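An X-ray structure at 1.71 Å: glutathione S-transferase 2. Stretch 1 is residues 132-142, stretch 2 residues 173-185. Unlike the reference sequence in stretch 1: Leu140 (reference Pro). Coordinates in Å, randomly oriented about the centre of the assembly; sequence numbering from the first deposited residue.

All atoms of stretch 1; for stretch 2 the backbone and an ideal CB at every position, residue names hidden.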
# COMPACT_ATOMS: atom_id res chain seq x y z
N PHE A 132 13.84 -1.01 11.27
CA PHE A 132 13.31 -1.74 10.13
C PHE A 132 13.97 -3.09 9.85
O PHE A 132 13.29 -4.10 9.65
CB PHE A 132 13.41 -0.90 8.86
CG PHE A 132 12.87 -1.58 7.66
CD1 PHE A 132 13.70 -1.83 6.60
CD2 PHE A 132 11.51 -1.87 7.58
CE1 PHE A 132 13.18 -2.42 5.44
CE2 PHE A 132 10.99 -2.48 6.44
CZ PHE A 132 11.86 -2.79 5.40
N LEU A 133 15.29 -3.11 9.91
CA LEU A 133 16.00 -4.39 9.66
C LEU A 133 15.77 -5.37 10.79
O LEU A 133 15.83 -6.56 10.60
CB LEU A 133 17.45 -4.19 9.29
CG LEU A 133 17.74 -3.46 7.93
CD1 LEU A 133 19.21 -3.58 7.62
CD2 LEU A 133 16.92 -3.88 6.72
N GLY A 134 15.52 -4.87 11.98
CA GLY A 134 15.19 -5.75 13.07
C GLY A 134 13.88 -6.45 12.74
O GLY A 134 13.75 -7.69 12.96
N PHE A 135 12.88 -5.70 12.27
CA PHE A 135 11.58 -6.32 11.90
C PHE A 135 11.74 -7.33 10.77
O PHE A 135 11.21 -8.47 10.86
CB PHE A 135 10.54 -5.27 11.47
CG PHE A 135 10.15 -4.29 12.56
CD1 PHE A 135 9.99 -2.94 12.26
CD2 PHE A 135 9.96 -4.70 13.86
CE1 PHE A 135 9.62 -2.04 13.24
CE2 PHE A 135 9.59 -3.81 14.82
CZ PHE A 135 9.43 -2.46 14.51
N ILE A 136 12.46 -6.95 9.74
CA ILE A 136 12.76 -7.84 8.59
C ILE A 136 13.45 -9.12 9.02
O ILE A 136 13.08 -10.21 8.60
CB ILE A 136 13.64 -7.10 7.49
CG1 ILE A 136 12.90 -5.97 6.83
CG2 ILE A 136 14.14 -8.12 6.37
CD1 ILE A 136 11.54 -6.32 6.36
N THR A 137 14.45 -9.00 9.89
CA THR A 137 15.21 -10.14 10.41
C THR A 137 14.32 -11.16 11.15
O THR A 137 14.46 -12.39 10.98
CB THR A 137 16.30 -9.63 11.32
OG1 THR A 137 17.23 -8.86 10.52
CG2 THR A 137 17.12 -10.81 11.84
N LYS A 138 13.37 -10.65 11.91
CA LYS A 138 12.40 -11.47 12.61
C LYS A 138 11.57 -12.30 11.61
O LYS A 138 11.41 -13.47 11.83
CB LYS A 138 11.55 -10.57 13.48
CG LYS A 138 10.37 -11.12 14.04
CD LYS A 138 9.72 -10.06 14.99
CE LYS A 138 8.80 -9.02 14.23
NZ LYS A 138 8.22 -8.15 15.34
N PHE A 139 11.14 -11.70 10.50
CA PHE A 139 10.46 -12.44 9.46
C PHE A 139 11.38 -13.50 8.79
O PHE A 139 10.98 -14.66 8.61
CB PHE A 139 9.86 -11.47 8.44
CG PHE A 139 8.54 -10.92 8.87
CD1 PHE A 139 8.44 -9.90 9.77
CD2 PHE A 139 7.35 -11.43 8.33
CE1 PHE A 139 7.23 -9.35 10.14
CE2 PHE A 139 6.11 -10.91 8.73
CZ PHE A 139 6.04 -9.88 9.64
N LEU A 140 12.61 -13.11 8.44
CA LEU A 140 13.56 -14.06 7.87
C LEU A 140 13.82 -15.21 8.81
O LEU A 140 13.84 -16.41 8.42
CB LEU A 140 14.87 -13.38 7.55
CG LEU A 140 14.68 -12.32 6.49
CD1 LEU A 140 15.87 -11.35 6.30
CD2 LEU A 140 14.38 -12.95 5.13
N LYS A 141 14.08 -14.92 10.05
CA LYS A 141 14.52 -16.03 10.85
C LYS A 141 13.38 -17.01 11.24
O LYS A 141 13.65 -18.15 11.59
CB LYS A 141 15.45 -15.62 11.95
CG LYS A 141 14.91 -14.79 13.01
CD LYS A 141 16.10 -14.00 13.65
CE LYS A 141 17.47 -14.68 13.59
NZ LYS A 141 18.47 -13.68 13.10
N LYS A 142 12.12 -16.61 11.08
CA LYS A 142 11.04 -17.57 11.34
C LYS A 142 10.63 -18.37 10.13
O LYS A 142 9.80 -19.27 10.25
CB LYS A 142 9.85 -16.90 11.97
CG LYS A 142 9.03 -16.06 11.09
CD LYS A 142 7.94 -15.45 11.92
CE LYS A 142 7.22 -14.33 11.21
NZ LYS A 142 6.17 -13.78 12.15
N UNK A 173 28.39 0.23 5.92
CA UNK A 173 28.02 -0.21 7.27
C UNK A 173 26.52 -0.52 7.42
O UNK A 173 26.07 -1.00 8.43
CB UNK A 173 28.42 0.87 8.28
N UNK A 174 25.72 -0.24 6.39
CA UNK A 174 24.27 -0.45 6.47
C UNK A 174 23.89 -1.85 6.92
O UNK A 174 22.95 -2.04 7.66
CB UNK A 174 23.63 -0.17 5.11
N UNK A 175 24.62 -2.83 6.41
CA UNK A 175 24.35 -4.20 6.63
C UNK A 175 25.05 -4.84 7.83
O UNK A 175 24.78 -6.01 8.19
CB UNK A 175 24.72 -4.96 5.36
N UNK A 176 25.88 -4.05 8.49
CA UNK A 176 26.59 -4.56 9.62
C UNK A 176 25.56 -4.76 10.73
O UNK A 176 24.74 -3.86 11.01
CB UNK A 176 27.72 -3.62 10.04
N UNK A 177 25.55 -5.96 11.31
CA UNK A 177 24.56 -6.29 12.34
C UNK A 177 23.38 -7.07 11.85
O UNK A 177 22.54 -7.53 12.65
CB UNK A 177 24.05 -5.01 13.00
N UNK A 178 23.33 -7.29 10.55
CA UNK A 178 22.12 -7.89 9.89
C UNK A 178 22.55 -8.92 8.84
O UNK A 178 22.26 -8.75 7.64
CB UNK A 178 21.26 -6.81 9.23
N UNK A 179 23.21 -9.99 9.26
CA UNK A 179 23.73 -10.96 8.28
C UNK A 179 22.64 -11.63 7.50
O UNK A 179 22.81 -11.90 6.28
CB UNK A 179 24.57 -12.03 8.98
N UNK A 180 21.52 -11.89 8.17
CA UNK A 180 20.39 -12.57 7.45
C UNK A 180 19.83 -11.68 6.33
O UNK A 180 19.48 -12.14 5.26
CB UNK A 180 19.27 -12.92 8.43
N UNK A 181 19.78 -10.37 6.58
CA UNK A 181 19.31 -9.43 5.58
C UNK A 181 20.29 -9.38 4.45
O UNK A 181 19.89 -9.35 3.31
CB UNK A 181 19.10 -8.04 6.18
N UNK A 182 21.59 -9.37 4.75
CA UNK A 182 22.59 -9.41 3.66
C UNK A 182 22.44 -10.68 2.81
O UNK A 182 22.55 -10.61 1.59
CB UNK A 182 24.01 -9.34 4.24
N UNK A 183 22.27 -11.83 3.46
CA UNK A 183 22.17 -13.14 2.83
C UNK A 183 20.96 -13.13 1.89
O UNK A 183 20.97 -13.62 0.77
CB UNK A 183 22.05 -14.25 3.88
N UNK A 184 19.90 -12.51 2.39
CA UNK A 184 18.65 -12.38 1.61
C UNK A 184 18.87 -11.50 0.39
O UNK A 184 18.50 -11.87 -0.71
CB UNK A 184 17.53 -11.80 2.47
N UNK A 185 19.51 -10.37 0.59
CA UNK A 185 19.85 -9.49 -0.50
C UNK A 185 20.60 -10.25 -1.57
O UNK A 185 20.28 -10.14 -2.78
CB UNK A 185 20.68 -8.30 -0.00

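Position 173 lies beyond reach of the helix 132-142; it is Glu173. At 174, CA-to-CB runs sideways and the ideal CB has no neighbour in stretch 1, so only a long side chain could reach Leu133. Tyr174 does so: with chi1 t, its CE2 comes to 3.8 Å from Leu133 CD1. Position 175 points away and opens a turn; many residues would serve. Ile175 bends back enough to bring its CD1 to 4.4 Å from Leu133 CD1.

Position 176 is out of reach of stretch 1, which sets no preference; a polar residue would suit, and Glu176 is found. At 177, phi is positive (98/-4), and a CB would be jammed against the carbonyl O of 176, which calls for glycine. Gly177 completes the type II turn, closed by the bond from the N of 178 to Ile175 O (3.1 Å).

Position 178 points toward stretch 1, its ideal CB 4.2 Å from Leu133 CD1. A sizeable apolar side chain, aliphatic or aromatic, would suit. Phe178 lays one ring face over Leu133, whose CB is 3.6 Å from the ring centroid in a CH-pi contact, while Thr137 OG1 lies at the ring edge, 3.8 Å from Phe178 CD2. Position 179, in the first turn, is directed sideways with nothing in reach; with phi -64°, proline is admissible, and Pro179 is found.

Position 180 points toward Leu140 and Thr137, and its ideal CB is 4.8 Å from Lys141 NZ. An acidic side chain fits best, though glutamine could also serve. Glu180 forms a salt bridge, OE2 to Lys141 NZ at 3.1 Å. Its OE1 accepts a hydrogen bond from water 1 (O to OE1, 2.8 Å), which also donates to Thr137 OG1 (2.8 Å from the water O).

At 181 the ideal CB is within 5 Å of Leu140 CD1, Leu133 CD1 and Thr137 OG1; so close a backbone favours a compact apolar residue such as valine, alanine or isoleucine. Val181 is a knob in the hole formed by Leu133, Ile136, Thr137 and Leu140, its CG2 3.9 Å from Ile136 CG2 and its CG1 4.0 Å from Leu133 CD2.

Position 182 points away, suiting a polar residue, Lys182; 183 points toward the helix but finds nothing within 5.5 Å, and the small Ala183 leaves this space unfilled.

At 184 the ideal CB is 4.2 Å from Leu140 CD1, so an aliphatic or flat ring would pack. His184 places CD2 3.8 Å from Leu140 CD2, while its NE2 is hydrogen-bonded elsewhere in the structure. Position 185 is out of reach; it is Met185.

Stretch 2 (173-185) EYIEGFPEVKAHM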
# COMPACT_ATOMS: atom_id res chain seq x y z
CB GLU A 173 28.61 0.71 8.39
CG GLU A 173 27.81 1.90 8.91
CD GLU A 173 28.50 2.62 10.10
OE1 GLU A 173 29.27 3.58 9.85
OE2 GLU A 173 28.29 2.24 11.31
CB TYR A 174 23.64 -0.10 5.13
CG TYR A 174 22.12 -0.21 5.06
CD1 TYR A 174 21.32 0.86 5.39
CD2 TYR A 174 21.52 -1.35 4.64
CE1 TYR A 174 19.94 0.74 5.34
CE2 TYR A 174 20.16 -1.47 4.56
CZ TYR A 174 19.37 -0.43 4.96
OH TYR A 174 18.00 -0.50 4.94
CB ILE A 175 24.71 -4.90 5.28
CG1 ILE A 175 23.77 -6.05 5.06
CG2 ILE A 175 26.15 -5.12 5.10
CD1 ILE A 175 22.31 -5.67 5.23
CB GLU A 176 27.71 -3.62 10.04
CG GLU A 176 28.85 -3.54 9.04
CD GLU A 176 30.00 -2.64 9.46
OE1 GLU A 176 30.00 -2.18 10.62
OE2 GLU A 176 30.96 -2.45 8.65
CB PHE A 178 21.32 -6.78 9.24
CG PHE A 178 20.82 -5.80 10.24
CD1 PHE A 178 21.45 -4.61 10.44
CD2 PHE A 178 19.85 -6.18 11.12
CE1 PHE A 178 21.02 -3.72 11.47
CE2 PHE A 178 19.36 -5.32 12.10
CZ PHE A 178 20.00 -4.08 12.29
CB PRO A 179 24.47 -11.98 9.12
CG PRO A 179 24.03 -11.75 10.58
CD PRO A 179 23.55 -10.36 10.67
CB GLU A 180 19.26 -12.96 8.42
CG GLU A 180 19.60 -14.01 9.45
CD GLU A 180 20.37 -13.48 10.67
OE1 GLU A 180 20.44 -12.22 10.91
OE2 GLU A 180 20.92 -14.36 11.41
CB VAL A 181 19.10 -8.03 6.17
CG1 VAL A 181 18.84 -7.00 5.06
CG2 VAL A 181 17.98 -8.01 7.17
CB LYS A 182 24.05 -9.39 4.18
CG LYS A 182 24.99 -9.17 2.96
CD LYS A 182 26.38 -8.97 3.19
CE LYS A 182 27.09 -8.78 1.80
NZ LYS A 182 28.52 -8.33 2.03
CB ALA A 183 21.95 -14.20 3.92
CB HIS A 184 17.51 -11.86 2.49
CG HIS A 184 16.26 -11.49 1.74
ND1 HIS A 184 16.05 -10.25 1.20
CD2 HIS A 184 15.16 -12.22 1.46
CE1 HIS A 184 14.85 -10.23 0.62
NE2 HIS A 184 14.28 -11.41 0.79
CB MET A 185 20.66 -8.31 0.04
CG MET A 185 20.90 -7.20 -0.92
SD MET A 185 22.59 -6.57 -0.84
CE MET A 185 22.92 -7.70 -2.08
O HOH W 1 19.70 -9.82 9.62
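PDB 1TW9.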